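PDB 6Z16: multisubunit Na+/H+ antiporter, D subunit from Anoxybacillus flavithermus, which probably takes part in exchanging sodium ions for protons across the cell membrane, as one membrane-embedded subunit of a multisubunit antiporter complex. Local coordinates for residues D[288-293]-D[419-424]; D[299-304]-D[339-344]. All coordinates share one frame; numbering follows the deposited sequence.

How the interactions relate
Interactions 1 and 2 lie side by side, their centres 11 Å apart, on the same side of the centre of the chain. Helices 268-292 and 296-315 follow each other directly; the first supplies residues 288-293 to interaction 1, the second residues 299-304 to interaction 2. The partner helix 320-351 comes next, whereas helix 405-429 arrives much later, so interaction 2 falls within the span that interaction 1 brings together. The two also touch, Tyr-293 packing against Tyr-302. A polar tie at a helix end thus adjoins a purely apolar antiparallel contact within one transmembrane bundle, two chemical solutions to the joining of helices distant in sequence.

Interaction 1. Residues D[288-293]-D[419-424]; sequences IGAVAY and LYSVMK
Ser-421 and Lys-424, one helical turn apart, carry the contact of helix 405-429 with the C-terminal end of helix 268-292. Ser-421 CB rests on Ala-290, 3.9 Å from Ala-290 CB, and the carbonyl oxygen of Ala-290 faces the same methylene. Its hydroxyl turns to its own helix, where OG is hydrogen-bonded to Val-418 O. Lys-424 starts with CG anti to the backbone N, and the chain bends at chi3 (69°), which turns CE toward the end of the other helix; the amino group lies beyond it. Lys-424 NZ donates a 2.7 Å hydrogen bond to Tyr-293 O, of the first residue past that helix, and stands tilted 34° from the carbonyl plane. Val-291 O lies 3.3 Å from Lys-424 NZ, but Tyr-293 O is the one hydrogen-bond acceptor across the segments. An alanine in place of Lys-424 would probably leave Tyr-293 O without this donor and open a gap between the helix end and helix 405-429. The segments run in the same direction, inclined at 26° with axes 8.9 Å apart: a lysine-to-carbonyl bond at the C-terminal end of a transmembrane helix, in a bundle of the Mrp antiporter and complex I type.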
loop_
_atom_site.group_PDB
_atom_site.type_symbol
_atom_site.label_atom_id
_atom_site.label_comp_id
_atom_site.label_asym_id
_atom_site.label_seq_id
_atom_site.Cartn_x
_atom_site.Cartn_y
_atom_site.Cartn_z
ATOM N N ILE D 288 -41.237 52.095 -47.952
ATOM C CA ILE D 288 -41.610 53.289 -47.186
ATOM C C ILE D 288 -40.420 53.806 -46.385
ATOM O O ILE D 288 -40.121 55.009 -46.388
ATOM C CB ILE D 288 -42.818 52.996 -46.276
ATOM C CG1 ILE D 288 -44.093 52.833 -47.095
ATOM C CG2 ILE D 288 -43.016 54.094 -45.242
ATOM C CD1 ILE D 288 -45.235 52.283 -46.292
ATOM N N GLY D 289 -39.699 52.897 -45.723
ATOM C CA GLY D 289 -38.525 53.309 -44.974
ATOM C C GLY D 289 -37.391 53.814 -45.845
ATOM O O GLY D 289 -36.645 54.707 -45.436
ATOM N N ALA D 290 -37.252 53.264 -47.055
ATOM C CA ALA D 290 -36.221 53.742 -47.966
ATOM C C ALA D 290 -36.546 55.135 -48.495
ATOM O O ALA D 290 -35.645 55.963 -48.658
ATOM C CB ALA D 290 -36.042 52.758 -49.117
ATOM N N VAL D 291 -37.826 55.412 -48.762
ATOM C CA VAL D 291 -38.224 56.748 -49.207
ATOM C C VAL D 291 -38.074 57.770 -48.080
ATOM O O VAL D 291 -37.656 58.911 -48.312
ATOM C CB VAL D 291 -39.659 56.700 -49.771
ATOM C CG1 VAL D 291 -40.235 58.086 -49.996
ATOM C CG2 VAL D 291 -39.667 55.956 -51.089
ATOM N N ALA D 292 -38.336 57.359 -46.836
ATOM C CA ALA D 292 -38.509 58.322 -45.751
ATOM C C ALA D 292 -37.213 58.995 -45.309
ATOM O O ALA D 292 -37.238 60.170 -44.931
ATOM C CB ALA D 292 -39.152 57.635 -44.552
ATOM N N TYR D 293 -36.087 58.294 -45.333
ATOM C CA TYR D 293 -34.884 58.755 -44.649
ATOM C C TYR D 293 -33.931 59.513 -45.561
ATOM O O TYR D 293 -33.774 59.179 -46.737
ATOM C CB TYR D 293 -34.143 57.582 -44.009
ATOM C CG TYR D 293 -34.774 57.108 -42.729
ATOM C CD1 TYR D 293 -34.533 57.777 -41.538
ATOM C CD2 TYR D 293 -35.615 56.009 -42.708
ATOM C CE1 TYR D 293 -35.103 57.363 -40.365
ATOM C CE2 TYR D 293 -36.196 55.588 -41.538
ATOM C CZ TYR D 293 -35.932 56.267 -40.369
ATOM O OH TYR D 293 -36.502 55.853 -39.192
ATOM N N LEU D 419 -34.512 52.246 -56.369
ATOM C CA LEU D 419 -33.688 53.068 -57.249
ATOM C C LEU D 419 -33.736 54.536 -56.855
ATOM O O LEU D 419 -32.703 55.213 -56.860
ATOM C CB LEU D 419 -34.136 52.899 -58.695
ATOM C CG LEU D 419 -33.440 53.774 -59.737
ATOM C CD1 LEU D 419 -31.951 53.524 -59.793
ATOM C CD2 LEU D 419 -34.060 53.549 -61.081
ATOM N N TYR D 420 -34.920 55.036 -56.489
ATOM C CA TYR D 420 -35.035 56.431 -56.079
ATOM C C TYR D 420 -34.259 56.714 -54.799
ATOM O O TYR D 420 -33.638 57.772 -54.678
ATOM C CB TYR D 420 -36.496 56.836 -55.907
ATOM C CG TYR D 420 -36.617 58.206 -55.288
ATOM C CD1 TYR D 420 -36.215 59.334 -55.981
ATOM C CD2 TYR D 420 -37.113 58.368 -54.004
ATOM C CE1 TYR D 420 -36.300 60.581 -55.413
ATOM C CE2 TYR D 420 -37.202 59.614 -53.429
ATOM C CZ TYR D 420 -36.799 60.716 -54.140
ATOM O OH TYR D 420 -36.891 61.961 -53.571
ATOM N N SER D 421 -34.249 55.769 -53.857
ATOM C CA SER D 421 -33.514 55.978 -52.605
ATOM C C SER D 421 -31.999 56.042 -52.834
ATOM O O SER D 421 -31.325 56.998 -52.397
ATOM C CB SER D 421 -33.868 54.870 -51.622
ATOM O OG SER D 421 -33.473 53.611 -52.125
ATOM N N VAL D 422 -31.448 55.055 -53.550
ATOM C CA VAL D 422 -29.997 55.076 -53.746
ATOM C C VAL D 422 -29.570 56.195 -54.701
ATOM O O VAL D 422 -28.496 56.795 -54.530
ATOM C CB VAL D 422 -29.493 53.696 -54.204
ATOM C CG1 VAL D 422 -29.719 52.696 -53.104
ATOM C CG2 VAL D 422 -30.203 53.247 -55.450
ATOM N N MET D 423 -30.411 56.557 -55.665
ATOM C CA MET D 423 -30.052 57.656 -56.537
ATOM C C MET D 423 -30.259 58.999 -55.858
ATOM O O MET D 423 -29.637 59.977 -56.260
ATOM C CB MET D 423 -30.856 57.573 -57.831
ATOM C CG MET D 423 -30.256 58.346 -58.981
ATOM S SD MET D 423 -28.627 57.688 -59.358
ATOM C CE MET D 423 -29.080 56.063 -59.945
ATOM N N LYS D 424 -31.102 59.058 -54.827
ATOM C CA LYS D 424 -31.150 60.232 -53.968
ATOM C C LYS D 424 -29.823 60.438 -53.265
ATOM O O LYS D 424 -29.327 61.575 -53.189
ATOM C CB LYS D 424 -32.280 60.078 -52.955
ATOM C CG LYS D 424 -32.366 61.167 -51.912
ATOM C CD LYS D 424 -33.582 60.946 -51.040
ATOM C CE LYS D 424 -33.404 59.721 -50.173
ATOM N NZ LYS D 424 -34.549 59.541 -49.253
#

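Interaction 2. Residues D[299-304]-D[339-344]; sequences IVIYNI and MLFLFV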
loop_
_atom_site.group_PDB
_atom_site.type_symbol
_atom_site.label_atom_id
_atom_site.label_comp_id
_atom_site.label_asym_id
_atom_site.label_seq_id
_atom_site.Cartn_x
_atom_site.Cartn_y
_atom_site.Cartn_z
ATOM N N ILE D 299 -31.151 54.027 -45.267
ATOM C CA ILE D 299 -31.557 53.698 -46.629
ATOM C C ILE D 299 -31.125 52.283 -46.984
ATOM O O ILE D 299 -31.929 51.482 -47.478
ATOM C CB ILE D 299 -31.001 54.740 -47.615
ATOM C CG1 ILE D 299 -31.695 56.079 -47.395
ATOM C CG2 ILE D 299 -31.202 54.298 -49.041
ATOM C CD1 ILE D 299 -31.001 57.243 -48.018
ATOM N N VAL D 300 -29.880 51.923 -46.652
ATOM C CA VAL D 300 -29.414 50.579 -46.995
ATOM C C VAL D 300 -30.095 49.514 -46.123
ATOM O O VAL D 300 -30.369 48.399 -46.590
ATOM C CB VAL D 300 -27.876 50.524 -46.903
ATOM C CG1 VAL D 300 -27.345 49.195 -47.403
ATOM C CG2 VAL D 300 -27.268 51.648 -47.695
ATOM N N ILE D 301 -30.440 49.866 -44.877
ATOM C CA ILE D 301 -31.161 48.961 -43.975
ATOM C C ILE D 301 -32.553 48.638 -44.518
ATOM O O ILE D 301 -32.975 47.468 -44.579
ATOM C CB ILE D 301 -31.222 49.588 -42.567
ATOM C CG1 ILE D 301 -29.891 49.443 -41.838
ATOM C CG2 ILE D 301 -32.343 49.031 -41.737
ATOM C CD1 ILE D 301 -29.758 50.382 -40.678
ATOM N N TYR D 302 -33.288 49.663 -44.939
ATOM C CA TYR D 302 -34.600 49.384 -45.500
ATOM C C TYR D 302 -34.525 48.753 -46.884
ATOM O O TYR D 302 -35.465 48.051 -47.276
ATOM C CB TYR D 302 -35.446 50.649 -45.492
ATOM C CG TYR D 302 -35.961 50.957 -44.109
ATOM C CD1 TYR D 302 -37.046 50.267 -43.593
ATOM C CD2 TYR D 302 -35.369 51.922 -43.318
ATOM C CE1 TYR D 302 -37.520 50.530 -42.332
ATOM C CE2 TYR D 302 -35.832 52.190 -42.059
ATOM C CZ TYR D 302 -36.910 51.495 -41.572
ATOM O OH TYR D 302 -37.384 51.766 -40.314
ATOM N N ASN D 303 -33.411 48.914 -47.606
ATOM C CA ASN D 303 -33.247 48.126 -48.825
ATOM C C ASN D 303 -33.004 46.650 -48.525
ATOM O O ASN D 303 -33.428 45.792 -49.315
ATOM C CB ASN D 303 -32.121 48.674 -49.699
ATOM C CG ASN D 303 -32.460 50.009 -50.309
ATOM O OD1 ASN D 303 -31.703 50.966 -50.219
ATOM N ND2 ASN D 303 -33.629 50.092 -50.894
ATOM N N ILE D 304 -32.336 46.340 -47.402
ATOM C CA ILE D 304 -32.246 44.950 -46.938
ATOM C C ILE D 304 -33.637 44.381 -46.709
ATOM O O ILE D 304 -33.955 43.274 -47.164
ATOM C CB ILE D 304 -31.408 44.840 -45.651
ATOM C CG1 ILE D 304 -29.967 45.259 -45.854
ATOM C CG2 ILE D 304 -31.430 43.423 -45.096
ATOM C CD1 ILE D 304 -29.277 45.409 -44.543
ATOM N N MET D 339 -21.516 45.221 -50.368
ATOM C CA MET D 339 -20.867 46.274 -51.149
ATOM C C MET D 339 -21.366 47.662 -50.765
ATOM O O MET D 339 -20.571 48.599 -50.607
ATOM C CB MET D 339 -21.146 46.027 -52.625
ATOM C CG MET D 339 -20.386 46.863 -53.612
ATOM S SD MET D 339 -21.196 46.679 -55.202
ATOM C CE MET D 339 -21.100 44.909 -55.392
ATOM N N LEU D 340 -22.682 47.808 -50.609
ATOM C CA LEU D 340 -23.247 49.121 -50.324
ATOM C C LEU D 340 -22.917 49.598 -48.924
ATOM O O LEU D 340 -22.711 50.803 -48.727
ATOM C CB LEU D 340 -24.751 49.108 -50.537
ATOM C CG LEU D 340 -25.111 49.040 -52.013
ATOM C CD1 LEU D 340 -26.585 48.853 -52.173
ATOM C CD2 LEU D 340 -24.652 50.305 -52.708
ATOM N N PHE D 341 -22.841 48.688 -47.945
ATOM C CA PHE D 341 -22.383 49.137 -46.633
ATOM C C PHE D 341 -20.922 49.564 -46.646
ATOM O O PHE D 341 -20.557 50.523 -45.948
ATOM C CB PHE D 341 -22.600 48.075 -45.566
ATOM C CG PHE D 341 -24.007 47.962 -45.116
ATOM C CD1 PHE D 341 -24.599 49.016 -44.456
ATOM C CD2 PHE D 341 -24.711 46.789 -45.277
ATOM C CE1 PHE D 341 -25.884 48.929 -44.011
ATOM C CE2 PHE D 341 -25.996 46.690 -44.833
ATOM C CZ PHE D 341 -26.586 47.763 -44.193
ATOM N N LEU D 342 -20.081 48.902 -47.449
ATOM C CA LEU D 342 -18.691 49.353 -47.531
ATOM C C LEU D 342 -18.578 50.721 -48.215
ATOM O O LEU D 342 -17.761 51.562 -47.798
ATOM C CB LEU D 342 -17.849 48.299 -48.239
ATOM C CG LEU D 342 -17.767 46.963 -47.499
ATOM C CD1 LEU D 342 -16.973 45.930 -48.271
ATOM C CD2 LEU D 342 -17.219 47.153 -46.109
ATOM N N PHE D 343 -19.416 50.976 -49.233
ATOM C CA PHE D 343 -19.501 52.312 -49.835
ATOM C C PHE D 343 -19.903 53.376 -48.820
ATOM O O PHE D 343 -19.309 54.465 -48.783
ATOM C CB PHE D 343 -20.500 52.343 -50.991
ATOM C CG PHE D 343 -19.947 51.913 -52.303
ATOM C CD1 PHE D 343 -19.032 52.714 -52.956
ATOM C CD2 PHE D 343 -20.417 50.772 -52.935
ATOM C CE1 PHE D 343 -18.533 52.350 -54.179
ATOM C CE2 PHE D 343 -19.939 50.404 -54.162
ATOM C CZ PHE D 343 -18.989 51.194 -54.787
ATOM N N VAL D 344 -20.944 53.094 -48.025
ATOM C CA VAL D 344 -21.423 54.045 -47.021
ATOM C C VAL D 344 -20.330 54.341 -46.001
ATOM O O VAL D 344 -20.147 55.493 -45.583
ATOM C CB VAL D 344 -22.709 53.509 -46.359
ATOM C CG1 VAL D 344 -23.110 54.340 -45.165
ATOM C CG2 VAL D 344 -23.845 53.519 -47.352
#
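The ring of Phe-341 receives Val-300 over one face and Ile-304 at its edge. Val-300 CG1 sits 3.7 Å from the ring centroid, 15° off the normal, a CH-pi contact displaced slightly toward the rim. In the ring plane, Ile-304 CD1 comes up to the edge, 3.5 Å from Phe-341 CE2, the two side chains crossing at about a right angle. Ile-301 CG1 adds a looser edge contact, 4.4 Å from Phe-341 CZ. In this contact one helix supplies both the face and the edge partners of the ring. Val-300 divides its two branches: CG1, anti to the backbone N (chi1 -174°), serves both the ring and Leu-340 CB, while Val-300 CG2 meets Val-344 CG2 at 3.9 Å. No hydrogen bond joins the segments, so the match of apolar shapes carries the contact. The two segments are antiparallel, at 173° with axes 10.6 Å apart. Around this pair, Ile-301 also packs on helix 229-234 and Ile-299 on helix 405-429. From helix 320-351, Phe-343 packs on helices 367-381 and 446-461, which places the contact deep within the transmembrane bundle.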